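Local coordinates for protein L-Ribose isomerase (Acinetobacter, PDB 4Q0Q) that probably catalyses the reversible aldose-ketose isomerisation of L-ribose to L-ribulose, using a metal ion held in a cupin-type beta-barrel, at residues G64-E69 with V108-F113; Y219-T224 with M240-F245; G120-S125 with V213-T218. All coordinates share one frame; numbering follows the deposited sequence.

Following the chain from the N terminus, 64-69 leaves helix 60-63 and meets the turn between strands 101-108 and 113-118; contact 1 thus closes early, joining that helix exit to the point where the chain passes from one antiparallel sheet to the other. Contact 3 comes next and spans 87 residues, pairing the start of strand 124-130 with the end of strand 211-217 at the cobalt site. Contact 2 follows in series, folding the loop after strand 211-217 back on the run into strand 244-245. Nothing nests or crosses. Contacts 2 and 3 touch, through Asp-242 and Arg-121, and share one ribulofuranose; contact 1 lies across the chain's centre, its own centre about 25 Å from that of contact 2 and 23 Å from that of contact 3.

Contact 1. Residues G64-E69 with V108-F113. With RUU (alpha-L-ribulofuranose), chain G.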
loop_
_atom_site.group_PDB
_atom_site.type_symbol
_atom_site.label_atom_id
_atom_site.label_comp_id
_atom_site.label_asym_id
_atom_site.label_seq_id
_atom_site.Cartn_x
_atom_site.Cartn_y
_atom_site.Cartn_z
ATOM N N GLY A 64 7.002 7.255 27.062
ATOM C CA GLY A 64 6.297 7.139 25.795
ATOM C C GLY A 64 6.481 5.867 24.988
ATOM O O GLY A 64 7.397 5.078 25.226
ATOM N N MET A 65 5.604 5.691 24.007
ATOM C CA MET A 65 5.616 4.517 23.141
ATOM C C MET A 65 6.820 4.377 22.211
ATOM O O MET A 65 6.936 3.384 21.496
ATOM C CB MET A 65 4.328 4.475 22.320
ATOM C CG MET A 65 3.081 4.128 23.121
ATOM S SD MET A 65 3.116 2.452 23.822
ATOM C CE MET A 65 3.271 2.838 25.539
ATOM N N TRP A 66 7.720 5.353 22.207
ATOM C CA TRP A 66 8.894 5.250 21.352
ATOM C C TRP A 66 10.191 5.163 22.156
ATOM O O TRP A 66 11.287 5.320 21.614
ATOM C CB TRP A 66 8.944 6.417 20.358
ATOM C CG TRP A 66 7.950 6.263 19.219
ATOM C CD1 TRP A 66 6.681 6.774 19.151
ATOM C CD2 TRP A 66 8.144 5.512 18.014
ATOM N NE1 TRP A 66 6.077 6.387 17.974
ATOM C CE2 TRP A 66 6.952 5.612 17.261
ATOM C CE3 TRP A 66 9.213 4.761 17.497
ATOM C CZ2 TRP A 66 6.797 4.987 16.014
ATOM C CZ3 TRP A 66 9.056 4.138 16.257
ATOM C CH2 TRP A 66 7.856 4.258 15.533
ATOM N N SER A 67 10.056 4.889 23.450
ATOM C CA SER A 67 11.210 4.761 24.339
ATOM C C SER A 67 11.918 3.423 24.144
ATOM O O SER A 67 13.118 3.316 24.366
ATOM C CB SER A 67 10.778 4.883 25.803
ATOM O OG SER A 67 9.983 3.778 26.198
ATOM N N GLY A 68 11.170 2.403 23.726
ATOM C CA GLY A 68 11.763 1.091 23.523
ATOM C C GLY A 68 11.737 0.241 24.782
ATOM O O GLY A 68 12.178 -0.908 24.779
ATOM N N GLU A 69 11.214 0.802 25.867
ATOM C CA GLU A 69 11.148 0.090 27.137
ATOM C C GLU A 69 10.122 -1.039 27.114
ATOM O O GLU A 69 9.079 -0.931 26.465
ATOM C CB GLU A 69 10.821 1.077 28.264
ATOM C CG GLU A 69 11.778 2.262 28.296
ATOM C CD GLU A 69 11.380 3.328 29.300
ATOM O OE1 GLU A 69 10.177 3.648 29.397
ATOM O OE2 GLU A 69 12.277 3.859 29.984
ATOM N N VAL A 108 1.725 -2.922 17.967
ATOM C CA VAL A 108 2.611 -2.974 19.117
ATOM C C VAL A 108 3.853 -2.134 18.859
ATOM O O VAL A 108 4.542 -2.312 17.854
ATOM C CB VAL A 108 3.029 -4.441 19.398
ATOM C CG1 VAL A 108 3.998 -4.514 20.567
ATOM C CG2 VAL A 108 1.788 -5.273 19.666
ATOM N N HIS A 109 4.139 -1.213 19.773
ATOM C CA HIS A 109 5.293 -0.358 19.611
ATOM C C HIS A 109 6.580 -1.028 20.037
ATOM O O HIS A 109 6.559 -2.021 20.760
ATOM C CB HIS A 109 5.070 0.967 20.338
ATOM C CG HIS A 109 4.271 1.943 19.533
ATOM N ND1 HIS A 109 2.924 1.778 19.290
ATOM C CD2 HIS A 109 4.644 3.051 18.851
ATOM C CE1 HIS A 109 2.503 2.741 18.493
ATOM N NE2 HIS A 109 3.527 3.526 18.211
ATOM N N PRO A 110 7.723 -0.486 19.590
ATOM C CA PRO A 110 9.048 -1.029 19.898
ATOM C C PRO A 110 9.262 -1.425 21.351
ATOM O O PRO A 110 9.124 -0.605 22.259
ATOM C CB PRO A 110 9.989 0.082 19.439
ATOM C CG PRO A 110 9.224 0.728 18.324
ATOM C CD PRO A 110 7.842 0.803 18.886
ATOM N N GLY A 111 9.590 -2.700 21.550
ATOM C CA GLY A 111 9.827 -3.219 22.885
ATOM C C GLY A 111 8.601 -3.607 23.696
ATOM O O GLY A 111 8.725 -4.295 24.708
ATOM N N LYS A 112 7.418 -3.183 23.267
ATOM C CA LYS A 112 6.200 -3.494 24.002
ATOM C C LYS A 112 5.678 -4.903 23.706
ATOM O O LYS A 112 5.977 -5.491 22.659
ATOM C CB LYS A 112 5.129 -2.437 23.704
ATOM C CG LYS A 112 5.606 -0.980 23.912
ATOM C CD LYS A 112 5.776 -0.620 25.373
ATOM C CE LYS A 112 6.163 0.852 25.577
ATOM N NZ LYS A 112 7.589 1.170 25.316
ATOM N N PHE A 113 4.889 -5.439 24.634
ATOM C CA PHE A 113 4.361 -6.798 24.511
ATOM C C PHE A 113 2.858 -6.985 24.594
ATOM O O PHE A 113 2.140 -6.200 25.213
ATOM C CB PHE A 113 4.887 -7.712 25.641
ATOM C CG PHE A 113 6.372 -7.910 25.671
ATOM C CD1 PHE A 113 7.223 -6.899 26.109
ATOM C CD2 PHE A 113 6.915 -9.144 25.331
ATOM C CE1 PHE A 113 8.591 -7.123 26.208
ATOM C CE2 PHE A 113 8.282 -9.379 25.427
ATOM C CZ PHE A 113 9.124 -8.371 25.866
HETATM C C1 RUU G . 13.901 9.190 22.579
HETATM O O1 RUU G . 14.401 7.889 22.298
HETATM C C2 RUU G . 12.763 9.140 23.583
HETATM O O2 RUU G . 11.520 9.038 22.902
HETATM C C3 RUU G . 12.741 10.332 24.532
HETATM O O3 RUU G . 11.730 11.244 24.135
HETATM C C4 RUU G . 12.400 9.737 25.901
HETATM O O4 RUU G . 11.022 9.937 26.183
HETATM C C5 RUU G . 12.685 8.241 25.777
HETATM O O5 RUU G . 12.928 7.961 24.388
HETATM O O HOH W 1 7.799 3.132 27.488
#
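Lys-112 reaches a cluster of oxygen acceptors on 64-69 with its ammonium: NZ donates to the backbone O of Glu-69 at 2.8 Å, in the carbonyl plane on a lone pair, and to a water 2.9 Å from NZ that also bonds Ser-67 OG and can donate to Gly-64 O. The lysine chain bends at chi2 (-72°) and chi4 (-78°), and this curls the amine back over the turn while CE packs against Met-65 CE at 3.5 Å.

Two beta turns meet here, type I from Gly-64 to Ser-67 and type II from His-109 to Lys-112. Gly-68 CA makes a CA-H...O contact with Pro-110 O (3.4 Å), and Ser-67 OG closes an ST turn by accepting from Glu-69 N.

The imidazole of His-109 points its edge at the indole face of Trp-66, an offset edge-to-face pair with planes at 89°. Met-65 CB covers a face of the same imidazole, 4.0 Å from its centroid, a CH-pi contact. Pro-110 CG touches the indole's six-membered ring at CZ3. Both His-109 NE2 and Trp-66 NE1 bond to Glu-28 of the second subunit, so the pair presents two nitrogens to a single carboxylate. The bond is consistent with a proton on NE2, and the carboxylate would tend to favour a positive imidazole; the buried lysine meets a carbonyl and a water directly, with the Glu-69 carboxylate near but not touching.

Contact 2. Residues Y219-T224 with M240-F245; sequences YSHEPT and MHDNDF. With NCO (cobalt hexammine(III)), chain K; RUU (alpha-L-ribulofuranose), chain C; RUU (alpha-L-ribulofuranose), chain D.
His-221 O takes the backbone N-H of Asp-242 at 2.8 Å, somewhat bent (153°) and in the carbonyl plane, while His-241 CA leans on the same oxygen with a CA-H...O contact. The second direct bond joins side chains: Asn-243 ND2 donates to Glu-222 OE2 at 2.7 Å, within the amide plane and on the anti lone pair of the acid. Carboxylate and amide stand 84° apart. That oxygen is heavily used: O4 of a ribulofuranose also donates to it, and Arg-254 forms a salt bridge. Ser-220 OG supplies the other oxygen, donating to Glu-222 OE1 from above the carboxylate plane.

The first segment lies in the irregular chain after cupin strand 211-217, and the second runs from that chain into strand 244-245; an inverse gamma turn centred on Pro-223 bends the first beside His-241. Glu-222 reaches the sugar at the cobalt site through OE2. Thr-224 OG1 bonds O4 of a second ribulofuranose at 2.8 Å, either group possibly the donor.

One water accepts from His-221 N and donates to Tyr-219 O and to Asp-242 OD2; another donates to Ser-220 OG and to Asn-243 OD1, the latter 2.5 Å from the water oxygen. Asp-242 OD1 pairs with Arg-121, and OD2 probably also takes the N-H of Lys-122.

Met-240 SD lies over the centre of one face of the His-221 imidazole, 3.6 Å from its centroid, and Tyr-219 CD2 over the rim of the other; the ring's NE2 bonds to Glu-97 O. The extended start of Met-240, CG anti to the backbone N (chi1 -170°), runs its chain alongside the histidine to place the sulfur there. Pro-223 CD lies 3.5 Å from His-241 ND1, a nitrogen buried here without a polar partner.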
loop_
_atom_site.group_PDB
_atom_site.type_symbol
_atom_site.label_atom_id
_atom_site.label_comp_id
_atom_site.label_asym_id
_atom_site.label_seq_id
_atom_site.Cartn_x
_atom_site.Cartn_y
_atom_site.Cartn_z
ATOM N N TYR A 219 -13.927 -16.960 17.218
ATOM C CA TYR A 219 -14.578 -15.951 18.048
ATOM C C TYR A 219 -13.842 -15.536 19.319
ATOM O O TYR A 219 -13.311 -16.366 20.049
ATOM C CB TYR A 219 -15.986 -16.420 18.413
ATOM C CG TYR A 219 -16.875 -15.316 18.918
ATOM C CD1 TYR A 219 -17.499 -14.437 18.032
ATOM C CD2 TYR A 219 -17.109 -15.152 20.285
ATOM C CE1 TYR A 219 -18.338 -13.422 18.492
ATOM C CE2 TYR A 219 -17.945 -14.144 20.755
ATOM C CZ TYR A 219 -18.558 -13.284 19.854
ATOM O OH TYR A 219 -19.411 -12.306 20.309
ATOM N N SER A 220 -13.843 -14.235 19.587
ATOM C CA SER A 220 -13.176 -13.702 20.766
ATOM C C SER A 220 -14.184 -13.364 21.876
ATOM O O SER A 220 -14.963 -12.422 21.757
ATOM C CB SER A 220 -12.372 -12.463 20.371
ATOM O OG SER A 220 -11.619 -11.976 21.465
ATOM N N HIS A 221 -14.181 -14.161 22.941
ATOM C CA HIS A 221 -15.079 -13.955 24.080
ATOM C C HIS A 221 -14.388 -13.007 25.059
ATOM O O HIS A 221 -13.649 -13.451 25.936
ATOM C CB HIS A 221 -15.358 -15.290 24.780
ATOM C CG HIS A 221 -15.940 -16.338 23.882
ATOM N ND1 HIS A 221 -17.276 -16.378 23.548
ATOM C CD2 HIS A 221 -15.360 -17.372 23.229
ATOM C CE1 HIS A 221 -17.494 -17.387 22.726
ATOM N NE2 HIS A 221 -16.347 -18.007 22.515
ATOM N N GLU A 222 -14.625 -11.707 24.909
ATOM C CA GLU A 222 -13.994 -10.711 25.771
ATOM C C GLU A 222 -14.966 -9.637 26.250
ATOM O O GLU A 222 -15.329 -8.736 25.495
ATOM C CB GLU A 222 -12.838 -10.031 25.028
ATOM C CG GLU A 222 -11.752 -10.976 24.534
ATOM C CD GLU A 222 -10.663 -10.257 23.748
ATOM O OE1 GLU A 222 -10.971 -9.699 22.670
ATOM O OE2 GLU A 222 -9.499 -10.249 24.207
ATOM N N PRO A 223 -15.401 -9.719 27.517
ATOM C CA PRO A 223 -16.336 -8.729 28.065
ATOM C C PRO A 223 -15.661 -7.376 28.306
ATOM O O PRO A 223 -15.513 -6.946 29.451
ATOM C CB PRO A 223 -16.799 -9.377 29.370
ATOM C CG PRO A 223 -16.637 -10.855 29.101
ATOM C CD PRO A 223 -15.303 -10.887 28.409
ATOM N N THR A 224 -15.252 -6.711 27.229
ATOM C CA THR A 224 -14.588 -5.415 27.340
ATOM C C THR A 224 -15.588 -4.284 27.540
ATOM O O THR A 224 -16.802 -4.483 27.456
ATOM C CB THR A 224 -13.748 -5.095 26.083
ATOM O OG1 THR A 224 -14.616 -4.941 24.954
ATOM C CG2 THR A 224 -12.748 -6.212 25.806
ATOM N N MET A 240 -18.893 -14.520 29.094
ATOM C CA MET A 240 -17.772 -15.441 28.949
ATOM C C MET A 240 -16.486 -14.686 28.607
ATOM O O MET A 240 -16.477 -13.830 27.722
ATOM C CB MET A 240 -18.088 -16.463 27.855
ATOM C CG MET A 240 -17.108 -17.613 27.760
ATOM S SD MET A 240 -17.390 -18.592 26.276
ATOM C CE MET A 240 -18.941 -19.401 26.676
ATOM N N HIS A 241 -15.404 -15.001 29.317
ATOM C CA HIS A 241 -14.108 -14.360 29.086
ATOM C C HIS A 241 -13.081 -15.444 28.758
ATOM O O HIS A 241 -12.519 -16.076 29.652
ATOM C CB HIS A 241 -13.685 -13.573 30.331
ATOM C CG HIS A 241 -12.398 -12.823 30.169
ATOM N ND1 HIS A 241 -12.114 -12.067 29.052
ATOM C CD2 HIS A 241 -11.334 -12.689 30.994
ATOM C CE1 HIS A 241 -10.930 -11.499 29.196
ATOM N NE2 HIS A 241 -10.434 -11.859 30.367
ATOM N N ASP A 242 -12.848 -15.647 27.464
ATOM C CA ASP A 242 -11.932 -16.674 26.983
ATOM C C ASP A 242 -10.453 -16.279 26.991
ATOM O O ASP A 242 -9.672 -16.740 26.156
ATOM C CB ASP A 242 -12.363 -17.105 25.575
ATOM C CG ASP A 242 -11.572 -18.280 25.055
ATOM O OD1 ASP A 242 -11.427 -19.274 25.793
ATOM O OD2 ASP A 242 -11.102 -18.214 23.902
ATOM N N ASN A 243 -10.072 -15.419 27.929
ATOM C CA ASN A 243 -8.682 -14.999 28.053
ATOM C C ASN A 243 -8.165 -15.382 29.426
ATOM O O ASN A 243 -8.826 -15.141 30.437
ATOM C CB ASN A 243 -8.531 -13.489 27.885
ATOM C CG ASN A 243 -8.930 -13.012 26.511
ATOM O OD1 ASN A 243 -8.940 -13.784 25.555
ATOM N ND2 ASN A 243 -9.249 -11.725 26.400
ATOM N N ASP A 244 -6.986 -15.987 29.461
ATOM C CA ASP A 244 -6.383 -16.376 30.724
ATOM C C ASP A 244 -4.936 -15.904 30.721
ATOM O O ASP A 244 -4.043 -16.594 30.227
ATOM C CB ASP A 244 -6.438 -17.896 30.904
ATOM C CG ASP A 244 -6.041 -18.332 32.303
ATOM O OD1 ASP A 244 -5.405 -17.532 33.020
ATOM O OD2 ASP A 244 -6.355 -19.482 32.681
ATOM N N PHE A 245 -4.713 -14.711 31.260
ATOM C CA PHE A 245 -3.371 -14.153 31.323
ATOM C C PHE A 245 -2.607 -14.706 32.524
ATOM O O PHE A 245 -3.162 -14.826 33.623
ATOM C CB PHE A 245 -3.451 -12.625 31.398
ATOM C CG PHE A 245 -3.895 -11.982 30.114
ATOM C CD1 PHE A 245 -2.963 -11.607 29.150
ATOM C CD2 PHE A 245 -5.250 -11.795 29.848
ATOM C CE1 PHE A 245 -3.375 -11.055 27.930
ATOM C CE2 PHE A 245 -5.673 -11.246 28.634
ATOM C CZ PHE A 245 -4.733 -10.876 27.674
HETATM CO CO NCO K . -4.080 -16.975 36.716
HETATM N N1 NCO K . -5.616 -16.756 35.789
HETATM N N2 NCO K . -4.945 -16.512 38.240
HETATM N N3 NCO K . -3.223 -17.440 35.186
HETATM N N4 NCO K . -3.657 -15.238 36.437
HETATM N N5 NCO K . -4.493 -18.706 37.001
HETATM N N6 NCO K . -2.544 -17.189 37.648
HETATM C C1 RUU C . -3.619 -12.067 20.523
HETATM O O1 RUU C . -2.875 -13.176 21.016
HETATM C C2 RUU C . -4.762 -11.730 21.454
HETATM O O2 RUU C . -5.595 -12.868 21.635
HETATM C C3 RUU C . -5.612 -10.542 21.032
HETATM O O3 RUU C . -6.732 -10.983 20.283
HETATM C C4 RUU C . -6.075 -9.985 22.383
HETATM O O4 RUU C . -7.200 -10.731 22.831
HETATM C C5 RUU C . -4.898 -10.275 23.308
HETATM O O5 RUU C . -4.197 -11.388 22.728
HETATM C C1 RUU D . -11.314 -3.002 18.746
HETATM O O1 RUU D . -11.822 -1.834 18.110
HETATM C C2 RUU D . -11.671 -3.040 20.224
HETATM O O2 RUU D . -10.664 -2.392 20.985
HETATM C C3 RUU D . -11.889 -4.452 20.765
HETATM O O3 RUU D . -10.778 -4.836 21.559
HETATM C C4 RUU D . -13.139 -4.342 21.641
HETATM O O4 RUU D . -12.758 -4.164 22.998
HETATM C C5 RUU D . -13.855 -3.085 21.149
HETATM O O5 RUU D . -12.898 -2.316 20.401
HETATM O O HOH W 2 -12.159 -16.002 22.728
HETATM O O HOH W 3 -10.490 -13.864 23.586
#

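Contact 3. Residues G120-S125 with V213-T218; sequences GRKTES and VREVST. With CO (cobalt (II) ion), chain B; RUU (alpha-L-ribulofuranose), chain C.
Segments 120-125 and 213-218 run antiparallel, their end-to-end directions 152° apart, with Val-216 N donating to Ser-125 O at 3.2 Å. Next to that bond Ser-125 OG turns back onto Val-216 O, 2.6 Å away and on a lone pair. At the other end Thr-218 OG1, placed between its backbone N and carbonyl carbon (chi1 57°), accepts from Thr-123 N at 3.0 Å.

This is the metal-bearing part of a cupin barrel, where adjacent strands 124-130 and 211-217 turn Glu-124 and Glu-215 to the same interior. Glu-124 OE2 binds cobalt at 2.1 Å, together with His-117, His-119 and His-199, and O1 and O2 of the ribulofuranose complete the coordination. Lys-122 NZ donates to sugar O2 at 2.9 Å and also to O3; its salt bridges to Glu-124 and Glu-215 are long.

Glu-215 comes from the opposite direction to the lysine. Its OE2 receives a weak bond from sugar O3 and a salt bridge from Lys-104, while OE1 lies 3.0 Å from sugar C1. The OE1 atoms of Glu-124 and Glu-215 are 3.2 Å apart, two acceptors of like charge with no hydrogen bond between them, a closeness the lysine and metal probably ease; Tyr-126 OH bonds to that of Glu-124.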
loop_
_atom_site.group_PDB
_atom_site.type_symbol
_atom_site.label_atom_id
_atom_site.label_comp_id
_atom_site.label_asym_id
_atom_site.label_seq_id
_atom_site.Cartn_x
_atom_site.Cartn_y
_atom_site.Cartn_z
ATOM N N GLY A 120 -8.943 -21.014 25.929
ATOM C CA GLY A 120 -9.458 -22.365 25.994
ATOM C C GLY A 120 -10.231 -22.708 24.735
ATOM O O GLY A 120 -10.264 -23.865 24.317
ATOM N N ARG A 121 -10.835 -21.698 24.109
ATOM C CA ARG A 121 -11.640 -21.929 22.909
ATOM C C ARG A 121 -11.094 -21.331 21.613
ATOM O O ARG A 121 -11.231 -21.923 20.537
ATOM C CB ARG A 121 -13.049 -21.382 23.147
ATOM C CG ARG A 121 -13.628 -21.748 24.507
ATOM C CD ARG A 121 -14.849 -20.900 24.828
ATOM N NE ARG A 121 -15.436 -21.223 26.126
ATOM C CZ ARG A 121 -14.852 -20.998 27.301
ATOM N NH1 ARG A 121 -13.648 -20.441 27.361
ATOM N NH2 ARG A 121 -15.481 -21.326 28.421
ATOM N N LYS A 122 -10.463 -20.166 21.721
ATOM C CA LYS A 122 -9.953 -19.446 20.555
ATOM C C LYS A 122 -8.609 -19.843 19.945
ATOM O O LYS A 122 -7.577 -19.840 20.615
ATOM C CB LYS A 122 -9.908 -17.945 20.871
ATOM C CG LYS A 122 -9.486 -17.065 19.697
ATOM C CD LYS A 122 -9.580 -15.576 20.028
ATOM C CE LYS A 122 -8.233 -15.001 20.452
ATOM N NZ LYS A 122 -8.354 -13.572 20.885
ATOM N N THR A 123 -8.639 -20.167 18.655
ATOM C CA THR A 123 -7.431 -20.482 17.902
ATOM C C THR A 123 -7.189 -19.246 17.013
ATOM O O THR A 123 -8.130 -18.704 16.424
ATOM C CB THR A 123 -7.623 -21.740 17.023
ATOM O OG1 THR A 123 -7.540 -22.912 17.843
ATOM C CG2 THR A 123 -6.545 -21.814 15.938
ATOM N N GLU A 124 -5.944 -18.786 16.944
ATOM C CA GLU A 124 -5.611 -17.611 16.146
ATOM C C GLU A 124 -4.514 -17.863 15.116
ATOM O O GLU A 124 -3.846 -18.896 15.142
ATOM C CB GLU A 124 -5.205 -16.433 17.060
ATOM C CG GLU A 124 -4.628 -16.832 18.414
ATOM C CD GLU A 124 -4.272 -15.648 19.323
ATOM O OE1 GLU A 124 -3.212 -15.018 19.126
ATOM O OE2 GLU A 124 -5.056 -15.350 20.242
ATOM N N SER A 125 -4.361 -16.919 14.192
ATOM C CA SER A 125 -3.331 -16.994 13.159
ATOM C C SER A 125 -2.787 -15.580 12.983
ATOM O O SER A 125 -3.508 -14.611 13.206
ATOM C CB SER A 125 -3.912 -17.494 11.834
ATOM O OG SER A 125 -4.791 -16.546 11.263
ATOM N N VAL A 213 0.166 -6.255 12.869
ATOM C CA VAL A 213 -0.180 -7.606 12.476
ATOM C C VAL A 213 -1.676 -7.862 12.443
ATOM O O VAL A 213 -2.432 -7.395 13.299
ATOM C CB VAL A 213 0.531 -8.640 13.409
ATOM C CG1 VAL A 213 0.447 -8.180 14.847
ATOM C CG2 VAL A 213 -0.094 -10.027 13.262
ATOM N N ARG A 214 -2.100 -8.590 11.419
ATOM C CA ARG A 214 -3.493 -8.941 11.279
ATOM C C ARG A 214 -3.735 -10.322 11.883
ATOM O O ARG A 214 -3.095 -11.308 11.504
ATOM C CB ARG A 214 -3.916 -8.972 9.803
ATOM C CG ARG A 214 -5.369 -9.449 9.623
ATOM C CD ARG A 214 -5.719 -9.728 8.165
ATOM N NE ARG A 214 -5.598 -8.537 7.328
ATOM C CZ ARG A 214 -6.627 -7.882 6.800
ATOM N NH1 ARG A 214 -6.410 -6.808 6.055
ATOM N NH2 ARG A 214 -7.871 -8.302 7.007
ATOM N N GLU A 215 -4.656 -10.395 12.832
ATOM C CA GLU A 215 -4.988 -11.675 13.419
ATOM C C GLU A 215 -6.314 -12.151 12.842
ATOM O O GLU A 215 -7.283 -11.392 12.769
ATOM C CB GLU A 215 -5.122 -11.569 14.935
ATOM C CG GLU A 215 -5.589 -12.861 15.573
ATOM C CD GLU A 215 -5.788 -12.736 17.062
ATOM O OE1 GLU A 215 -4.776 -12.579 17.777
ATOM O OE2 GLU A 215 -6.952 -12.788 17.519
ATOM N N VAL A 216 -6.339 -13.401 12.406
ATOM C CA VAL A 216 -7.556 -14.011 11.888
ATOM C C VAL A 216 -7.733 -15.216 12.801
ATOM O O VAL A 216 -6.885 -16.111 12.825
ATOM C CB VAL A 216 -7.407 -14.469 10.420
ATOM C CG1 VAL A 216 -8.583 -15.353 10.038
ATOM C CG2 VAL A 216 -7.367 -13.253 9.493
ATOM N N SER A 217 -8.825 -15.236 13.556
ATOM C CA SER A 217 -9.037 -16.315 14.505
ATOM C C SER A 217 -10.499 -16.652 14.708
ATOM O O SER A 217 -11.373 -16.067 14.070
ATOM C CB SER A 217 -8.453 -15.904 15.847
ATOM O OG SER A 217 -9.269 -14.913 16.444
ATOM N N THR A 218 -10.758 -17.604 15.605
ATOM C CA THR A 218 -12.129 -17.972 15.917
ATOM C C THR A 218 -12.656 -16.870 16.843
ATOM O O THR A 218 -11.914 -15.956 17.206
ATOM C CB THR A 218 -12.230 -19.380 16.594
ATOM O OG1 THR A 218 -11.436 -19.423 17.786
ATOM C CG2 THR A 218 -11.766 -20.466 15.636
HETATM CO CO CO B . -4.247 -14.679 22.100
HETATM C C1 RUU C . -3.619 -12.067 20.523
HETATM O O1 RUU C . -2.875 -13.176 21.016
HETATM C C2 RUU C . -4.762 -11.730 21.454
HETATM O O2 RUU C . -5.595 -12.868 21.635
HETATM C C3 RUU C . -5.612 -10.542 21.032
HETATM O O3 RUU C . -6.732 -10.983 20.283
HETATM C C4 RUU C . -6.075 -9.985 22.383
HETATM O O4 RUU C . -7.200 -10.731 22.831
HETATM C C5 RUU C . -4.898 -10.275 23.308
HETATM O O5 RUU C . -4.197 -11.388 22.728
HETATM O O HOH W 4 -3.630 -13.933 9.938
#